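Local structure of glutathione S-transferase (Ceriporiopsis subvermispora, 6J3E) at residues 213-218 / 242-247. The protein probably transfers glutathione to electrophilic substrates, as a serine-type glutathione S-transferase of a wood-decay fungus. Sequence-based numbering, arbitrary orientation.
Sequences GWVIWV and KQLALF
V215 meets L244 through a single methyl: its CG1 lies 3.9 Å from L244 CD1 and equally near the branch carbon CG of L244. The CB of V215 points toward helix 235-247, and with CG1 anti to the backbone N (chi1 172°) that methyl is set against L244. One residue on, I216 reaches the same leucine with the end of its longer branch. CG1 is again anti to the backbone N, at a chi1 of -156°, and CD1 comes within 3.9 Å of L244 CD2 and 4.0 Å of L244 CD1. L244 CD1 therefore touches both neighbours, whereas CD2 lies nearest I216 CD1. The CA atoms of I216 and L244 are 7.3 Å apart, a separation bridged by side chains. W214 and W217 pack on helix 109-136 of the same helical domain and on helix 22-34 of the thioredoxin-like domain, where W214 touches the glutathione-binding N23 and K26. The contact thus lies behind that site, the I216 and K26 side chains being about 8 Å apart. Shortening L244 to an alanine would probably leave V215 CG1 and I216 CD1 without a partner and open a gap here. Burying 133 Å², this part of the junction rests on dispersion between methyl groups, with no hydrogen bond across it to fix orientation.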
ATOM      1  N   GLY A 213       2.002   6.522 -15.546  1.00 55.68           N
ATOM      2  CA  GLY A 213       3.199   7.328 -15.397  1.00 54.45           C
ATOM      3  C   GLY A 213       4.452   6.475 -15.397  1.00 53.90           C
ATOM      4  O   GLY A 213       5.391   6.711 -16.170  1.00 50.31           O
ATOM      5  N   TRP A 214       4.477   5.453 -14.543  1.00 45.62           N
ATOM      6  CA  TRP A 214       5.693   4.670 -14.434  1.00 48.14           C
ATOM      7  C   TRP A 214       5.838   3.725 -15.618  1.00 50.87           C
ATOM      8  O   TRP A 214       6.963   3.461 -16.052  1.00 52.35           O
ATOM      9  CB  TRP A 214       5.718   3.924 -13.095  1.00 48.91           C
ATOM     10  CG  TRP A 214       5.916   4.854 -11.937  1.00 50.78           C
ATOM     11  CD1 TRP A 214       4.952   5.617 -11.319  1.00 51.25           C
ATOM     12  CD2 TRP A 214       7.149   5.151 -11.268  1.00 49.32           C
ATOM     13  NE1 TRP A 214       5.516   6.370 -10.313  1.00 50.83           N
ATOM     14  CE2 TRP A 214       6.861   6.107 -10.259  1.00 55.02           C
ATOM     15  CE3 TRP A 214       8.467   4.715 -11.424  1.00 50.67           C
ATOM     16  CZ2 TRP A 214       7.850   6.625  -9.409  1.00 52.11           C
ATOM     17  CZ3 TRP A 214       9.442   5.226 -10.581  1.00 53.00           C
ATOM     18  CH2 TRP A 214       9.128   6.176  -9.585  1.00 53.45           C
ATOM     19  N   VAL A 215       4.724   3.245 -16.176  1.00 49.94           N
ATOM     20  CA  VAL A 215       4.817   2.310 -17.291  1.00 51.91           C
ATOM     21  C   VAL A 215       5.302   3.024 -18.543  1.00 52.37           C
ATOM     22  O   VAL A 215       6.134   2.491 -19.286  1.00 53.99           O
ATOM     23  CB  VAL A 215       3.474   1.594 -17.521  1.00 49.20           C
ATOM     24  CG1 VAL A 215       3.512   0.778 -18.808  1.00 48.84           C
ATOM     25  CG2 VAL A 215       3.189   0.685 -16.367  1.00 48.14           C
ATOM     26  N   ILE A 216       4.827   4.252 -18.781  1.00 50.63           N
ATOM     27  CA  ILE A 216       5.274   4.979 -19.970  1.00 55.17           C
ATOM     28  C   ILE A 216       6.761   5.296 -19.868  1.00 55.73           C
ATOM     29  O   ILE A 216       7.468   5.357 -20.885  1.00 56.71           O
ATOM     30  CB  ILE A 216       4.420   6.247 -20.207  1.00 55.38           C
ATOM     31  CG1 ILE A 216       4.470   6.639 -21.675  1.00 57.35           C
ATOM     32  CG2 ILE A 216       4.889   7.437 -19.372  1.00 54.64           C
ATOM     33  CD1 ILE A 216       4.027   5.547 -22.593  1.00 54.53           C
ATOM     34  N   TRP A 217       7.265   5.468 -18.643  1.00 56.25           N
ATOM     35  CA  TRP A 217       8.702   5.604 -18.418  1.00 52.38           C
ATOM     36  C   TRP A 217       9.439   4.370 -18.903  1.00 52.86           C
ATOM     37  O   TRP A 217      10.465   4.464 -19.589  1.00 53.72           O
ATOM     38  CB  TRP A 217       8.960   5.841 -16.924  1.00 48.79           C
ATOM     39  CG  TRP A 217      10.397   5.887 -16.472  1.00 53.71           C
ATOM     40  CD1 TRP A 217      11.451   6.509 -17.097  1.00 53.21           C
ATOM     41  CD2 TRP A 217      10.938   5.283 -15.287  1.00 53.80           C
ATOM     42  NE1 TRP A 217      12.594   6.345 -16.364  1.00 49.23           N
ATOM     43  CE2 TRP A 217      12.313   5.597 -15.251  1.00 48.75           C
ATOM     44  CE3 TRP A 217      10.388   4.523 -14.243  1.00 48.27           C
ATOM     45  CZ2 TRP A 217      13.144   5.178 -14.217  1.00 52.21           C
ATOM     46  CZ3 TRP A 217      11.215   4.098 -13.225  1.00 46.36           C
ATOM     47  CH2 TRP A 217      12.580   4.433 -13.213  1.00 51.37           C
ATOM     48  N   VAL A 218       8.936   3.192 -18.534  1.00 57.76           N
ATOM     49  CA  VAL A 218       9.569   1.949 -18.962  1.00 53.50           C
ATOM     50  C   VAL A 218       9.509   1.828 -20.471  1.00 51.91           C
ATOM     51  O   VAL A 218      10.477   1.408 -21.117  1.00 51.44           O
ATOM     52  CB  VAL A 218       8.893   0.754 -18.270  1.00 50.35           C
ATOM     53  CG1 VAL A 218       9.394  -0.553 -18.851  1.00 45.01           C
ATOM     54  CG2 VAL A 218       9.132   0.812 -16.773  1.00 48.85           C
ATOM     55  N   LYS A 242      -2.945  -2.339 -22.194  1.00 51.06           N
ATOM     56  CA  LYS A 242      -4.289  -1.799 -22.359  1.00 56.63           C
ATOM     57  C   LYS A 242      -4.459  -0.474 -21.622  1.00 59.76           C
ATOM     58  O   LYS A 242      -5.060   0.470 -22.156  1.00 61.05           O
ATOM     59  CB  LYS A 242      -5.313  -2.836 -21.900  1.00 61.66           C
ATOM     60  CG  LYS A 242      -5.188  -4.134 -22.690  1.00 56.14           C
ATOM     61  CD  LYS A 242      -6.097  -5.233 -22.193  1.00 59.00           C
ATOM     62  CE  LYS A 242      -5.868  -6.518 -22.998  1.00 61.92           C
ATOM     63  NZ  LYS A 242      -6.539  -7.699 -22.380  1.00 68.82           N
ATOM     64  N   GLN A 243      -3.913  -0.359 -20.413  1.00 56.44           N
ATOM     65  CA  GLN A 243      -3.967   0.937 -19.747  1.00 56.58           C
ATOM     66  C   GLN A 243      -3.245   1.999 -20.550  1.00 60.05           C
ATOM     67  O   GLN A 243      -3.724   3.134 -20.655  1.00 60.52           O
ATOM     68  CB  GLN A 243      -3.379   0.845 -18.354  1.00 58.39           C
ATOM     69  CG  GLN A 243      -4.291   0.106 -17.440  1.00 65.38           C
ATOM     70  CD  GLN A 243      -3.640  -0.184 -16.134  1.00 65.75           C
ATOM     71  OE1 GLN A 243      -2.430  -0.390 -16.074  1.00 71.44           O
ATOM     72  NE2 GLN A 243      -4.433  -0.231 -15.072  1.00 66.19           N
ATOM     73  N   LEU A 244      -2.085   1.656 -21.118  1.00 58.98           N
ATOM     74  CA  LEU A 244      -1.383   2.610 -21.963  1.00 58.32           C
ATOM     75  C   LEU A 244      -2.281   3.073 -23.100  1.00 59.74           C
ATOM     76  O   LEU A 244      -2.400   4.275 -23.362  1.00 63.07           O
ATOM     77  CB  LEU A 244      -0.096   1.987 -22.503  1.00 62.22           C
ATOM     78  CG  LEU A 244       1.117   2.108 -21.588  1.00 57.04           C
ATOM     79  CD1 LEU A 244       2.403   1.892 -22.365  1.00 51.09           C
ATOM     80  CD2 LEU A 244       1.099   3.469 -20.974  1.00 55.31           C
ATOM     81  N   ALA A 245      -2.963   2.128 -23.752  1.00 56.19           N
ATOM     82  CA  ALA A 245      -3.826   2.488 -24.874  1.00 57.93           C
ATOM     83  C   ALA A 245      -4.956   3.402 -24.428  1.00 58.26           C
ATOM     84  O   ALA A 245      -5.267   4.398 -25.095  1.00 60.14           O
ATOM     85  CB  ALA A 245      -4.383   1.230 -25.533  1.00 55.64           C
ATOM     86  N   LEU A 246      -5.569   3.089 -23.287  1.00 55.43           N
ATOM     87  CA  LEU A 246      -6.665   3.901 -22.781  1.00 55.33           C
ATOM     88  C   LEU A 246      -6.263   5.353 -22.585  1.00 60.42           C
ATOM     89  O   LEU A 246      -7.101   6.256 -22.722  1.00 59.74           O
ATOM     90  CB  LEU A 246      -7.159   3.315 -21.465  1.00 59.94           C
ATOM     91  CG  LEU A 246      -8.100   2.123 -21.568  1.00 65.95           C
ATOM     92  CD1 LEU A 246      -8.310   1.546 -20.179  1.00 64.50           C
ATOM     93  CD2 LEU A 246      -9.421   2.560 -22.197  1.00 60.26           C
ATOM     94  N   PHE A 247      -4.997   5.598 -22.255  1.00 61.50           N
ATOM     95  CA  PHE A 247      -4.505   6.933 -21.963  1.00 63.16           C
ATOM     96  C   PHE A 247      -3.798   7.574 -23.140  1.00 63.51           C
ATOM     97  O   PHE A 247      -3.399   8.739 -23.039  1.00 64.43           O
ATOM     98  CB  PHE A 247      -3.552   6.893 -20.759  1.00 64.20           C
ATOM     99  CG  PHE A 247      -4.256   6.761 -19.445  1.00 63.54           C
ATOM    100  CD1 PHE A 247      -4.531   5.514 -18.914  1.00 58.07           C
ATOM    101  CD2 PHE A 247      -4.670   7.898 -18.748  1.00 63.51           C
ATOM    102  CE1 PHE A 247      -5.202   5.395 -17.705  1.00 61.76           C
ATOM    103  CE2 PHE A 247      -5.352   7.791 -17.535  1.00 61.72           C
ATOM    104  CZ  PHE A 247      -5.618   6.536 -17.013  1.00 61.79           C
TER